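Local structure of serine-rich secreted cell wall anchored (LPXTG-motif ) protein (Lactobacillus reuteri ATCC 53608, 5NXK) at residues Ile43-Asp48 and Ile72-Glu77; Phe89-Ser94 and Leu112-Thr117; Gly96-Thr101 and Gly120-Asn125; Ser198-Val203 and Glu230-Val235. The protein probably acts as a cell-surface adhesin, with an elongated pectate lyase-like parallel beta-solenoid helping this gut bacterium to bind its host. All coordinates share one frame; numbering follows the deposited sequence.

Contact 1: residues Ile43-Asp48 and Ile72-Glu77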
loop_
_atom_site.group_PDB
_atom_site.type_symbol
_atom_site.label_atom_id
_atom_site.label_comp_id
_atom_site.label_asym_id
_atom_site.label_seq_id
_atom_site.Cartn_x
_atom_site.Cartn_y
_atom_site.Cartn_z
ATOM N N ILE A 43 17.343 4.108 -4.688
ATOM C CA ILE A 43 17.655 4.491 -3.314
ATOM C C ILE A 43 17.295 3.405 -2.318
ATOM O O ILE A 43 16.181 2.872 -2.339
ATOM C CB ILE A 43 16.904 5.777 -2.897
ATOM C CG1 ILE A 43 17.257 6.945 -3.827
ATOM C CG2 ILE A 43 17.192 6.122 -1.441
ATOM C CD1 ILE A 43 16.354 8.169 -3.642
ATOM N N THR A 44 18.246 3.076 -1.451
ATOM C CA THR A 44 18.006 2.132 -0.374
ATOM C C THR A 44 18.293 2.767 0.969
ATOM O O THR A 44 19.405 3.242 1.216
ATOM C CB THR A 44 18.871 0.875 -0.529
ATOM O OG1 THR A 44 18.582 0.259 -1.789
ATOM C CG2 THR A 44 18.590 -0.111 0.604
ATOM N N ILE A 45 17.291 2.784 1.835
ATOM C CA ILE A 45 17.493 3.236 3.196
ATOM C C ILE A 45 17.636 2.048 4.113
ATOM O O ILE A 45 16.696 1.265 4.279
ATOM C CB ILE A 45 16.332 4.105 3.707
ATOM C CG1 ILE A 45 16.150 5.341 2.829
ATOM C CG2 ILE A 45 16.575 4.495 5.170
ATOM C CD1 ILE A 45 15.074 6.290 3.345
ATOM N N ILE A 46 18.818 1.903 4.696
ATOM C CA ILE A 46 19.074 0.846 5.668
ATOM C C ILE A 46 18.743 1.362 7.067
ATOM O O ILE A 46 19.429 2.246 7.592
ATOM C CB ILE A 46 20.533 0.363 5.621
ATOM C CG1 ILE A 46 20.849 -0.227 4.245
ATOM C CG2 ILE A 46 20.782 -0.659 6.709
ATOM C CD1 ILE A 46 22.322 -0.544 4.039
ATOM N N GLY A 47 17.682 0.829 7.661
ATOM C CA GLY A 47 17.159 1.407 8.884
ATOM C C GLY A 47 17.937 1.093 10.143
ATOM O O GLY A 47 17.958 1.899 11.083
ATOM N N ASP A 48 18.585 -0.066 10.155
ATOM C CA ASP A 48 19.249 -0.595 11.345
ATOM C C ASP A 48 18.381 -0.502 12.617
ATOM O O ASP A 48 18.878 -0.200 13.708
ATOM C CB ASP A 48 20.590 0.108 11.570
ATOM C CG ASP A 48 21.539 -0.719 12.428
ATOM O OD1 ASP A 48 21.530 -1.964 12.294
ATOM O OD2 ASP A 48 22.291 -0.128 13.235
ATOM N N ILE A 72 11.812 6.208 -10.224
ATOM C CA ILE A 72 12.372 6.138 -8.867
ATOM C C ILE A 72 12.084 4.808 -8.211
ATOM O O ILE A 72 10.930 4.397 -8.102
ATOM C CB ILE A 72 11.835 7.247 -7.940
ATOM C CG1 ILE A 72 12.379 8.614 -8.345
ATOM C CG2 ILE A 72 12.251 6.998 -6.488
ATOM C CD1 ILE A 72 11.602 9.755 -7.721
ATOM N N ASP A 73 13.142 4.141 -7.785
ATOM C CA ASP A 73 13.025 2.924 -7.009
ATOM C C ASP A 73 13.518 3.236 -5.589
ATOM O O ASP A 73 14.686 3.575 -5.401
ATOM C CB ASP A 73 13.833 1.801 -7.653
ATOM C CG ASP A 73 13.326 0.425 -7.266
ATOM O OD1 ASP A 73 13.553 0.006 -6.109
ATOM O OD2 ASP A 73 12.703 -0.240 -8.124
ATOM N N LEU A 74 12.612 3.203 -4.611
ATOM C CA LEU A 74 12.942 3.523 -3.216
ATOM C C LEU A 74 12.744 2.296 -2.352
ATOM O O LEU A 74 11.646 1.753 -2.308
ATOM C CB LEU A 74 12.076 4.673 -2.695
ATOM C CG LEU A 74 12.191 5.003 -1.199
ATOM C CD1 LEU A 74 13.605 5.458 -0.825
ATOM C CD2 LEU A 74 11.176 6.064 -0.817
ATOM N N THR A 75 13.798 1.841 -1.687
ATOM C CA THR A 75 13.705 0.718 -0.761
ATOM C C THR A 75 13.991 1.171 0.675
ATOM O O THR A 75 14.956 1.891 0.912
ATOM C CB THR A 75 14.684 -0.401 -1.190
ATOM O OG1 THR A 75 14.290 -0.897 -2.476
ATOM C CG2 THR A 75 14.673 -1.546 -0.225
ATOM N N ILE A 76 13.136 0.784 1.619
ATOM C CA ILE A 76 13.393 1.010 3.036
ATOM C C ILE A 76 13.427 -0.337 3.752
ATOM O O ILE A 76 12.502 -1.146 3.596
ATOM C CB ILE A 76 12.332 1.922 3.674
ATOM C CG1 ILE A 76 12.251 3.253 2.911
ATOM C CG2 ILE A 76 12.647 2.150 5.144
ATOM C CD1 ILE A 76 11.254 4.250 3.484
ATOM N N GLU A 77 14.508 -0.612 4.479
ATOM C CA GLU A 77 14.679 -1.901 5.156
ATOM C C GLU A 77 14.845 -1.708 6.646
ATOM O O GLU A 77 15.513 -0.760 7.076
ATOM C CB GLU A 77 15.901 -2.649 4.649
ATOM C CG GLU A 77 16.119 -2.642 3.165
ATOM C CD GLU A 77 17.303 -3.524 2.769
ATOM O OE1 GLU A 77 17.425 -3.884 1.577
ATOM O OE2 GLU A 77 18.124 -3.838 3.661
HETATM O O HOH W 1 15.610 0.558 -4.288
#

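Contact 2: residues Phe89-Ser94 and Leu112-Thr117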
loop_
_atom_site.group_PDB
_atom_site.type_symbol
_atom_site.label_atom_id
_atom_site.label_comp_id
_atom_site.label_asym_id
_atom_site.label_seq_id
_atom_site.Cartn_x
_atom_site.Cartn_y
_atom_site.Cartn_z
ATOM N N PHE A 89 3.553 8.036 4.365
ATOM C CA PHE A 89 4.968 8.229 4.627
ATOM C C PHE A 89 5.665 8.476 3.320
ATOM O O PHE A 89 6.488 9.387 3.209
ATOM C CB PHE A 89 5.613 7.031 5.326
ATOM C CG PHE A 89 7.055 7.276 5.702
ATOM C CD1 PHE A 89 7.373 8.003 6.854
ATOM C CD2 PHE A 89 8.089 6.811 4.904
ATOM C CE1 PHE A 89 8.708 8.255 7.196
ATOM C CE2 PHE A 89 9.421 7.055 5.242
ATOM C CZ PHE A 89 9.732 7.776 6.387
ATOM N N VAL A 90 5.354 7.639 2.332
ATOM C CA VAL A 90 5.764 7.916 0.961
ATOM C C VAL A 90 4.561 8.295 0.104
ATOM O O VAL A 90 3.507 7.627 0.101
ATOM C CB VAL A 90 6.479 6.740 0.290
ATOM C CG1 VAL A 90 7.078 7.211 -1.041
ATOM C CG2 VAL A 90 7.575 6.197 1.197
ATOM N N ASN A 91 4.757 9.390 -0.618
ATOM C CA ASN A 91 3.787 9.948 -1.536
ATOM C C ASN A 91 4.375 9.784 -2.921
ATOM O O ASN A 91 5.312 10.478 -3.284
ATOM C CB ASN A 91 3.515 11.423 -1.204
ATOM C CG ASN A 91 2.650 12.125 -2.242
ATOM O OD1 ASN A 91 2.372 11.589 -3.314
ATOM N ND2 ASN A 91 2.217 13.345 -1.918
ATOM N N MET A 92 3.803 8.860 -3.681
ATOM C CA MET A 92 4.304 8.444 -4.984
ATOM C C MET A 92 3.671 9.342 -6.026
ATOM O O MET A 92 2.694 8.966 -6.677
ATOM C CB MET A 92 3.951 6.970 -5.223
ATOM C CG MET A 92 4.546 6.051 -4.148
ATOM S SD MET A 92 3.998 4.314 -4.232
ATOM C CE MET A 92 4.934 3.778 -5.652
ATOM N N SER A 93 4.214 10.547 -6.159
ATOM C CA SER A 93 3.597 11.563 -7.001
ATOM C C SER A 93 4.373 11.890 -8.282
ATOM O O SER A 93 4.146 12.936 -8.883
ATOM C CB SER A 93 3.401 12.851 -6.186
ATOM O OG SER A 93 2.198 12.807 -5.437
ATOM N N SER A 94 5.283 11.021 -8.709
ATOM C CA SER A 94 5.945 11.265 -9.997
ATOM C C SER A 94 4.979 11.118 -11.149
ATOM O O SER A 94 3.990 10.393 -11.053
ATOM C CB SER A 94 7.118 10.315 -10.213
ATOM O OG SER A 94 8.051 10.427 -9.154
ATOM N N LEU A 112 -0.868 5.141 4.941
ATOM C CA LEU A 112 0.576 4.895 5.090
ATOM C C LEU A 112 1.377 5.127 3.814
ATOM O O LEU A 112 2.564 5.481 3.869
ATOM C CB LEU A 112 0.858 3.476 5.593
ATOM C CG LEU A 112 0.428 3.032 7.002
ATOM C CD1 LEU A 112 -1.052 3.222 7.268
ATOM C CD2 LEU A 112 0.811 1.576 7.192
ATOM N N VAL A 113 0.746 4.893 2.672
ATOM C CA VAL A 113 1.382 5.112 1.363
ATOM C C VAL A 113 0.324 5.643 0.419
ATOM O O VAL A 113 -0.806 5.145 0.412
ATOM C CB VAL A 113 1.996 3.820 0.758
ATOM C CG1 VAL A 113 2.651 4.122 -0.601
ATOM C CG2 VAL A 113 3.010 3.215 1.708
ATOM N N TRP A 114 0.674 6.656 -0.369
ATOM C CA TRP A 114 -0.313 7.249 -1.267
ATOM C C TRP A 114 0.341 7.442 -2.638
ATOM O O TRP A 114 1.551 7.519 -2.723
ATOM C CB TRP A 114 -0.831 8.574 -0.688
ATOM C CG TRP A 114 -1.925 9.256 -1.456
ATOM C CD1 TRP A 114 -3.275 9.152 -1.240
ATOM C CD2 TRP A 114 -1.767 10.168 -2.550
ATOM N NE1 TRP A 114 -3.967 9.926 -2.150
ATOM C CE2 TRP A 114 -3.060 10.570 -2.955
ATOM C CE3 TRP A 114 -0.660 10.680 -3.231
ATOM C CZ2 TRP A 114 -3.269 11.455 -4.014
ATOM C CZ3 TRP A 114 -0.869 11.567 -4.275
ATOM C CH2 TRP A 114 -2.162 11.943 -4.656
ATOM N N SER A 115 -0.452 7.510 -3.697
ATOM C CA SER A 115 0.101 7.656 -5.042
ATOM C C SER A 115 -0.831 8.415 -5.958
ATOM O O SER A 115 -2.043 8.473 -5.723
ATOM C CB SER A 115 0.398 6.271 -5.637
ATOM O OG SER A 115 -0.814 5.589 -5.922
ATOM N N LYS A 116 -0.257 9.010 -6.999
ATOM C CA LYS A 116 -1.027 9.541 -8.113
ATOM C C LYS A 116 -1.630 8.374 -8.888
ATOM O O LYS A 116 -0.953 7.376 -9.136
ATOM C CB LYS A 116 -0.141 10.370 -9.048
ATOM C CG LYS A 116 0.036 11.837 -8.674
ATOM C CD LYS A 116 1.107 12.466 -9.575
ATOM C CE LYS A 116 1.344 13.936 -9.257
ATOM N NZ LYS A 116 0.114 14.642 -8.831
ATOM N N THR A 117 -2.901 8.485 -9.257
ATOM C CA THR A 117 -3.587 7.383 -9.902
ATOM C C THR A 117 -3.778 7.629 -11.406
ATOM O O THR A 117 -4.346 6.792 -12.109
ATOM C CB THR A 117 -4.940 7.143 -9.234
ATOM O OG1 THR A 117 -5.702 8.362 -9.261
ATOM C CG2 THR A 117 -4.723 6.724 -7.783
#

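Contact 3: residues Gly96-Thr101 and Gly120-Asn125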
loop_
_atom_site.group_PDB
_atom_site.type_symbol
_atom_site.label_atom_id
_atom_site.label_comp_id
_atom_site.label_asym_id
_atom_site.label_seq_id
_atom_site.Cartn_x
_atom_site.Cartn_y
_atom_site.Cartn_z
ATOM N N GLY A 96 6.008 9.739 -13.856
ATOM C CA GLY A 96 6.420 8.455 -14.394
ATOM C C GLY A 96 6.350 7.339 -13.361
ATOM O O GLY A 96 5.484 7.344 -12.480
ATOM N N VAL A 97 7.276 6.392 -13.459
ATOM C CA VAL A 97 7.268 5.193 -12.623
ATOM C C VAL A 97 7.885 5.425 -11.233
ATOM O O VAL A 97 9.027 5.897 -11.123
ATOM C CB VAL A 97 8.030 4.035 -13.325
ATOM C CG1 VAL A 97 8.138 2.816 -12.408
ATOM C CG2 VAL A 97 7.342 3.665 -14.641
ATOM N N ASP A 98 7.118 5.085 -10.191
ATOM C CA ASP A 98 7.598 5.029 -8.806
ATOM C C ASP A 98 7.387 3.617 -8.286
ATOM O O ASP A 98 6.291 3.060 -8.411
ATOM C CB ASP A 98 6.836 5.976 -7.876
ATOM C CG ASP A 98 7.060 7.431 -8.189
ATOM O OD1 ASP A 98 8.202 7.812 -8.512
ATOM O OD2 ASP A 98 6.074 8.188 -8.104
ATOM N N THR A 99 8.420 3.060 -7.681
ATOM C CA THR A 99 8.341 1.762 -7.040
ATOM C C THR A 99 8.878 1.905 -5.622
ATOM O O THR A 99 9.967 2.430 -5.436
ATOM C CB THR A 99 9.136 0.714 -7.827
ATOM O OG1 THR A 99 8.570 0.598 -9.144
ATOM C CG2 THR A 99 9.084 -0.642 -7.128
ATOM N N VAL A 100 8.087 1.481 -4.634
ATOM C CA VAL A 100 8.474 1.536 -3.230
ATOM C C VAL A 100 8.513 0.110 -2.684
ATOM O O VAL A 100 7.595 -0.707 -2.913
ATOM C CB VAL A 100 7.494 2.393 -2.387
ATOM C CG1 VAL A 100 7.846 2.311 -0.904
ATOM C CG2 VAL A 100 7.473 3.854 -2.877
ATOM N N THR A 101 9.583 -0.206 -1.975
ATOM C CA THR A 101 9.734 -1.513 -1.367
ATOM C C THR A 101 9.959 -1.358 0.124
ATOM O O THR A 101 10.874 -0.651 0.546
ATOM C CB THR A 101 10.904 -2.282 -2.003
ATOM O OG1 THR A 101 10.614 -2.494 -3.381
ATOM C CG2 THR A 101 11.117 -3.636 -1.318
ATOM N N GLY A 120 2.163 7.377 -14.184
ATOM C CA GLY A 120 2.952 6.179 -14.415
ATOM C C GLY A 120 2.688 5.071 -13.408
ATOM O O GLY A 120 1.979 5.271 -12.405
ATOM N N VAL A 121 3.304 3.914 -13.649
ATOM C CA VAL A 121 3.046 2.721 -12.834
ATOM C C VAL A 121 3.535 2.907 -11.411
ATOM O O VAL A 121 4.710 3.211 -11.186
ATOM C CB VAL A 121 3.709 1.466 -13.448
ATOM C CG1 VAL A 121 3.518 0.245 -12.545
ATOM C CG2 VAL A 121 3.146 1.204 -14.844
ATOM N N LYS A 122 2.615 2.722 -10.457
ATOM C CA LYS A 122 2.916 2.835 -9.030
ATOM C C LYS A 122 2.848 1.473 -8.345
ATOM O O LYS A 122 1.787 0.830 -8.310
ATOM C CB LYS A 122 1.949 3.802 -8.345
ATOM C CG LYS A 122 1.769 5.116 -9.085
ATOM C CD LYS A 122 3.105 5.838 -9.236
ATOM C CE LYS A 122 2.901 7.305 -9.668
ATOM N NZ LYS A 122 4.202 7.931 -10.051
ATOM N N THR A 123 3.981 1.069 -7.783
ATOM C CA THR A 123 4.140 -0.246 -7.192
ATOM C C THR A 123 4.651 -0.176 -5.751
ATOM O O THR A 123 5.630 0.516 -5.462
ATOM C CB THR A 123 5.126 -1.104 -8.032
ATOM O OG1 THR A 123 4.679 -1.154 -9.397
ATOM C CG2 THR A 123 5.220 -2.518 -7.483
ATOM N N LEU A 124 4.001 -0.923 -4.863
ATOM C CA LEU A 124 4.483 -1.120 -3.503
ATOM C C LEU A 124 4.807 -2.587 -3.286
ATOM O O LEU A 124 3.927 -3.451 -3.363
ATOM C CB LEU A 124 3.447 -0.658 -2.478
ATOM C CG LEU A 124 3.761 -0.955 -1.004
ATOM C CD1 LEU A 124 4.995 -0.158 -0.551
ATOM C CD2 LEU A 124 2.563 -0.622 -0.124
ATOM N N ASN A 125 6.072 -2.876 -3.004
ATOM C CA ASN A 125 6.465 -4.242 -2.693
ATOM C C ASN A 125 6.619 -4.384 -1.182
ATOM O O ASN A 125 7.193 -3.513 -0.524
ATOM C CB ASN A 125 7.765 -4.618 -3.411
ATOM C CG ASN A 125 7.626 -4.568 -4.912
ATOM O OD1 ASN A 125 6.729 -5.185 -5.481
ATOM N ND2 ASN A 125 8.507 -3.821 -5.569
HETATM O O HOH W 2 6.244 0.819 -10.471
#

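Contact 4: residues Ser198-Val203 and Glu230-Val235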
loop_
_atom_site.group_PDB
_atom_site.type_symbol
_atom_site.label_atom_id
_atom_site.label_comp_id
_atom_site.label_asym_id
_atom_site.label_seq_id
_atom_site.Cartn_x
_atom_site.Cartn_y
_atom_site.Cartn_z
ATOM N N SER A 198 -1.322 2.730 -17.450
ATOM C CA SER A 198 -1.599 1.287 -17.575
ATOM C C SER A 198 -3.032 0.858 -17.317
ATOM O O SER A 198 -3.504 -0.087 -17.952
ATOM C CB SER A 198 -0.683 0.485 -16.636
ATOM O OG SER A 198 -1.066 0.641 -15.274
ATOM N N GLY A 199 -3.725 1.509 -16.385
ATOM C CA GLY A 199 -5.087 1.111 -16.069
ATOM C C GLY A 199 -5.202 -0.268 -15.430
ATOM O O GLY A 199 -6.272 -0.888 -15.429
ATOM N N ILE A 200 -4.105 -0.730 -14.849
ATOM C CA ILE A 200 -4.043 -2.052 -14.225
ATOM C C ILE A 200 -3.874 -1.926 -12.713
ATOM O O ILE A 200 -3.017 -1.172 -12.248
ATOM C CB ILE A 200 -2.864 -2.867 -14.787
ATOM C CG1 ILE A 200 -3.049 -3.079 -16.294
ATOM C CG2 ILE A 200 -2.715 -4.215 -14.056
ATOM C CD1 ILE A 200 -1.805 -3.635 -16.979
ATOM N N SER A 201 -4.702 -2.642 -11.953
ATOM C CA SER A 201 -4.576 -2.659 -10.496
ATOM C C SER A 201 -4.462 -4.103 -10.014
ATOM O O SER A 201 -5.382 -4.897 -10.207
ATOM C CB SER A 201 -5.774 -1.971 -9.832
ATOM O OG SER A 201 -5.795 -0.582 -10.130
ATOM N N THR A 202 -3.370 -4.412 -9.319
ATOM C CA THR A 202 -3.032 -5.800 -8.977
ATOM C C THR A 202 -2.492 -5.966 -7.570
ATOM O O THR A 202 -1.629 -5.214 -7.157
ATOM C CB THR A 202 -1.975 -6.363 -9.947
ATOM O OG1 THR A 202 -2.512 -6.366 -11.270
ATOM C CG2 THR A 202 -1.592 -7.786 -9.580
ATOM N N VAL A 203 -3.025 -6.934 -6.831
ATOM C CA VAL A 203 -2.408 -7.399 -5.589
ATOM C C VAL A 203 -1.921 -8.819 -5.791
ATOM O O VAL A 203 -2.682 -9.664 -6.270
ATOM C CB VAL A 203 -3.380 -7.357 -4.408
ATOM C CG1 VAL A 203 -2.722 -7.941 -3.132
ATOM C CG2 VAL A 203 -3.854 -5.920 -4.179
ATOM N N GLU A 230 -7.786 -3.612 -16.026
ATOM C CA GLU A 230 -7.598 -4.911 -15.365
ATOM C C GLU A 230 -7.561 -4.763 -13.850
ATOM O O GLU A 230 -7.062 -3.765 -13.311
ATOM C CB GLU A 230 -6.288 -5.606 -15.792
ATOM C CG GLU A 230 -6.078 -5.865 -17.293
ATOM C CD GLU A 230 -4.696 -6.466 -17.598
ATOM O OE1 GLU A 230 -4.170 -7.243 -16.759
ATOM O OE2 GLU A 230 -4.091 -6.087 -18.637
ATOM N N ASN A 231 -8.069 -5.787 -13.174
ATOM C CA ASN A 231 -8.035 -5.872 -11.717
ATOM C C ASN A 231 -7.636 -7.291 -11.341
ATOM O O ASN A 231 -8.294 -8.222 -11.757
ATOM C CB ASN A 231 -9.398 -5.523 -11.120
ATOM C CG ASN A 231 -9.780 -4.073 -11.358
ATOM O OD1 ASN A 231 -9.371 -3.185 -10.609
ATOM N ND2 ASN A 231 -10.529 -3.821 -12.436
ATOM N N HIS A 232 -6.588 -7.461 -10.546
ATOM C CA HIS A 232 -6.105 -8.809 -10.243
ATOM C C HIS A 232 -5.907 -9.038 -8.760
ATOM O O HIS A 232 -5.434 -8.153 -8.059
ATOM C CB HIS A 232 -4.776 -9.084 -10.946
ATOM C CG HIS A 232 -4.851 -9.041 -12.433
ATOM N ND1 HIS A 232 -5.135 -10.160 -13.201
ATOM C CD2 HIS A 232 -4.632 -8.037 -13.315
ATOM C CE1 HIS A 232 -5.118 -9.833 -14.474
ATOM N NE2 HIS A 232 -4.817 -8.544 -14.574
ATOM N N PHE A 233 -6.274 -10.223 -8.284
ATOM C CA PHE A 233 -5.842 -10.674 -6.963
ATOM C C PHE A 233 -5.281 -12.067 -7.167
ATOM O O PHE A 233 -6.025 -12.993 -7.525
ATOM C CB PHE A 233 -6.991 -10.686 -5.951
ATOM C CG PHE A 233 -6.583 -11.137 -4.561
ATOM C CD1 PHE A 233 -5.426 -10.647 -3.969
ATOM C CD2 PHE A 233 -7.385 -12.012 -3.831
ATOM C CE1 PHE A 233 -5.053 -11.037 -2.687
ATOM C CE2 PHE A 233 -7.025 -12.410 -2.548
ATOM C CZ PHE A 233 -5.866 -11.923 -1.969
ATOM N N ILE A 234 -3.968 -12.197 -7.011
ATOM C CA ILE A 234 -3.280 -13.433 -7.345
ATOM C C ILE A 234 -2.614 -14.002 -6.102
ATOM O O ILE A 234 -1.774 -13.355 -5.502
ATOM C CB ILE A 234 -2.216 -13.225 -8.436
ATOM C CG1 ILE A 234 -2.851 -12.637 -9.691
ATOM C CG2 ILE A 234 -1.540 -14.550 -8.774
ATOM C CD1 ILE A 234 -1.837 -12.194 -10.716
ATOM N N VAL A 235 -3.008 -15.204 -5.717
ATOM C CA VAL A 235 -2.425 -15.893 -4.581
ATOM C C VAL A 235 -1.655 -17.107 -5.108
ATOM O O VAL A 235 -2.247 -18.042 -5.637
ATOM C CB VAL A 235 -3.504 -16.318 -3.590
ATOM C CG1 VAL A 235 -2.891 -17.135 -2.447
ATOM C CG2 VAL A 235 -4.242 -15.081 -3.082
#

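Contact 1: residues Ile43-Asp48 and Ile72-Glu77
Successive rungs of a parallel beta-solenoid meet here, with strand 43-46 running beside strand 72-77 at only 10° and pairing I43 with L74, T44 with T75, I45 with I76 and I46 with E77. Five backbone hydrogen bonds alternate between the strands, starting with I43 N to D73 O at 2.8 Å and continuing through T75 N to I43 O, I45 N to T75 O and E77 N to I45 O. Each of these four is nearly straight and meets its carbonyl almost along the C=O axis. The fifth, G47 N to E77 O at 2.8 Å, is more bent (140° at the hydrogen). On the buried face, L74 turns CG anti to its backbone N (chi1 173°), which carries CD1 obliquely across to CG2 of I43, 3.7 Å away. I45 and I76 instead both keep CG1 beside the backbone N, so they lie alongside each other, with CD1 of I45 4.2 Å from CG1 of I76. The partly exposed face carries T44 and T75, also side by side, with OG1 of T44 4.0 Å from CB of T75. E77, extended beyond CG, crosses T44 obliquely, its OE1 near the T44 CG2 methyl. On the same face a water bridges the strands, 2.7 Å from T75 OG1 and also hydrogen-bonded to D73 OD1 and I43 O. T44 and I46 direct their own backbone hydrogen bonds to T20, I22 and L24 of the preceding rung. In-register stacking of aliphatic side chains on the inward face of parallel strands is characteristic of the parallel beta-helix, the fold of pectate lyase-like domains.

Contact 2: residues Phe89-Ser94 and Leu112-Thr117
Backbone hydrogen bonds join strands 90-92 and 113-115 in parallel. M92 N donates to W114 O at 2.8 Å, almost straight (176°) and in the carbonyl plane, while W114 N reaches V90 O. F89 N to L112 O and K116 N to M92 O both come from above the carbonyl plane. V90 N is buried with no polar partner. M92 is the centre of an inverse gamma turn, closed by a weak S93 N to N91 O bond. Among the polar side chains, S93 OG gives a very short 2.5 Å hydrogen bond to N91 OD1, which helps to hold the amide's rotation. S115 OG is bonded to Y164 O. Both strands belong to a short five-stranded parallel sheet that forms one side of the solenoid coils, where W114 also stacks on Y164 and meets F150 and Y87 edge-to-face. N91 and W114 each turn CG anti to the backbone N and run alongside each other, yet amide and ring stand 86° apart. N91 OD1 thereby sits at the indole edge, 3.2 Å from W114 CE3, and S93 OG lies in the ring plane, 3.5 Å from CZ3. Apolar packing fills the other face: M92 crosses V113 obliquely, SD 3.9 Å from V113 CG1, and M92 CB lies 3.6 Å from S115 CB. The aliphatic part of K116 runs along S93, with CE 3.0 Å from S93 O.

Contact 3: residues Gly96-Thr101 and Gly120-Asn125
D98 and K122 stand side by side on the buried face of two paired strands, 97-101 and 122-125, and point the same way. K122 folds at its second torsion (chi2 -59°), which swings its otherwise extended tail over toward D98 and puts NZ 2.7 Å from D98 OD2. This salt bridge meets the carboxylate from well above its plane, 59° out. The same ammonium donates to G96 O at 2.8 Å, this time in the carbonyl plane, and a third hydrogen bond goes to S94 O. D98 OD1 is meanwhile held by S94 OG. Further along this face V100 and L124 cross obliquely; CG1 of V100 and CG of L124 both lie anti to their backbone N, with V100 CG1 3.8 Å from L124 CD1. On the opposite face T99 and T123 lie parallel with matching torsions, each OG1 beside its own backbone N. One water lies 2.7 Å from T99 OG1, is likewise hydrogen-bonded to T123 OG1, and donates to V121 O. N125 crosses T101 obliquely; its ND2 makes a weak bond to T101 OG1 at 3.3 Å, while OD1 is taken by N170 ND2. Four backbone hydrogen bonds join the two strands, from the longer D98 N to V121 O, at 3.2 Å, to N125 N to V100 O, at 2.7 Å. With three acceptors around NZ and one of them a carboxylate, the lysine is probably protonated despite being buried, its charge balanced by D98 and further solvated by the carbonyls of G96 and S94.

Contact 4: residues Ser198-Val203 and Glu230-Val235
The carbonyl oxygen of S201 takes one hydrogen bond, from H232 N at 2.9 Å in the carbonyl plane, and one weaker CA-H...O contact, from N231 CA at 3.2 Å. The same pairing repeats at V203 O, which takes I234 N and faces F233 CA; S201 N to E230 O, V203 N to H232 O and E230 N to G199 O complete five backbone hydrogen bonds. On the partly exposed face, E230 and H232, two residues apart on one strand, are joined by a 2.6 Å bond from H232 NE2 to E230 OE1. The carboxylate uses its anti lone pair and meets the imidazole nearly in the ring plane, which fixes the ring's rotation and would tend to stabilise a protonated histidine. I200 lies alongside E230, CD1 3.7 Å from OE2. T202 likewise runs beside H232, with OG1 3.4 Å from ring atom CD2. On the buried face, F233 turns CG anti to its backbone N (chi1 -180°) and sets CD1 3.9 Å from V203 CB. One face of its ring is met by V235 CG2, 3.7 Å above the plane and offset toward the rim. The polar groups here are satisfied elsewhere, S201 OG by S166 O and N231 by G227 N and R262 O. Strands 200-205 and 230-235 sit between 168-171 and 261-267 in the long parallel sheet, and F233 packs inward on I223 of strand 221-226 and V250 of strand 248-252.

Contacts 1, 3 and 4 lie along the same long parallel sheet of the solenoid. Contact 2 belongs to a second sheet, its centre about 9 Å from that of contact 3. Contacts 1 and 3 adjoin in the long sheet, since strands 71-77 and 97-102 are neighbours and share hydrogen bonds such as T101 N to L74 O at 2.9 Å. Contact 2 backs both: I76 CD1 packs 3.8 Å from F89 CE2, and M92 CE packs 3.2 Å from D98 O. Contacts 2 and 3 interleave along the chain, as two consecutive coils each supply a strand to both. Contact 4 lies further along, about 14 Å from contact 3 centre to centre, touching it lightly through V121 and S198.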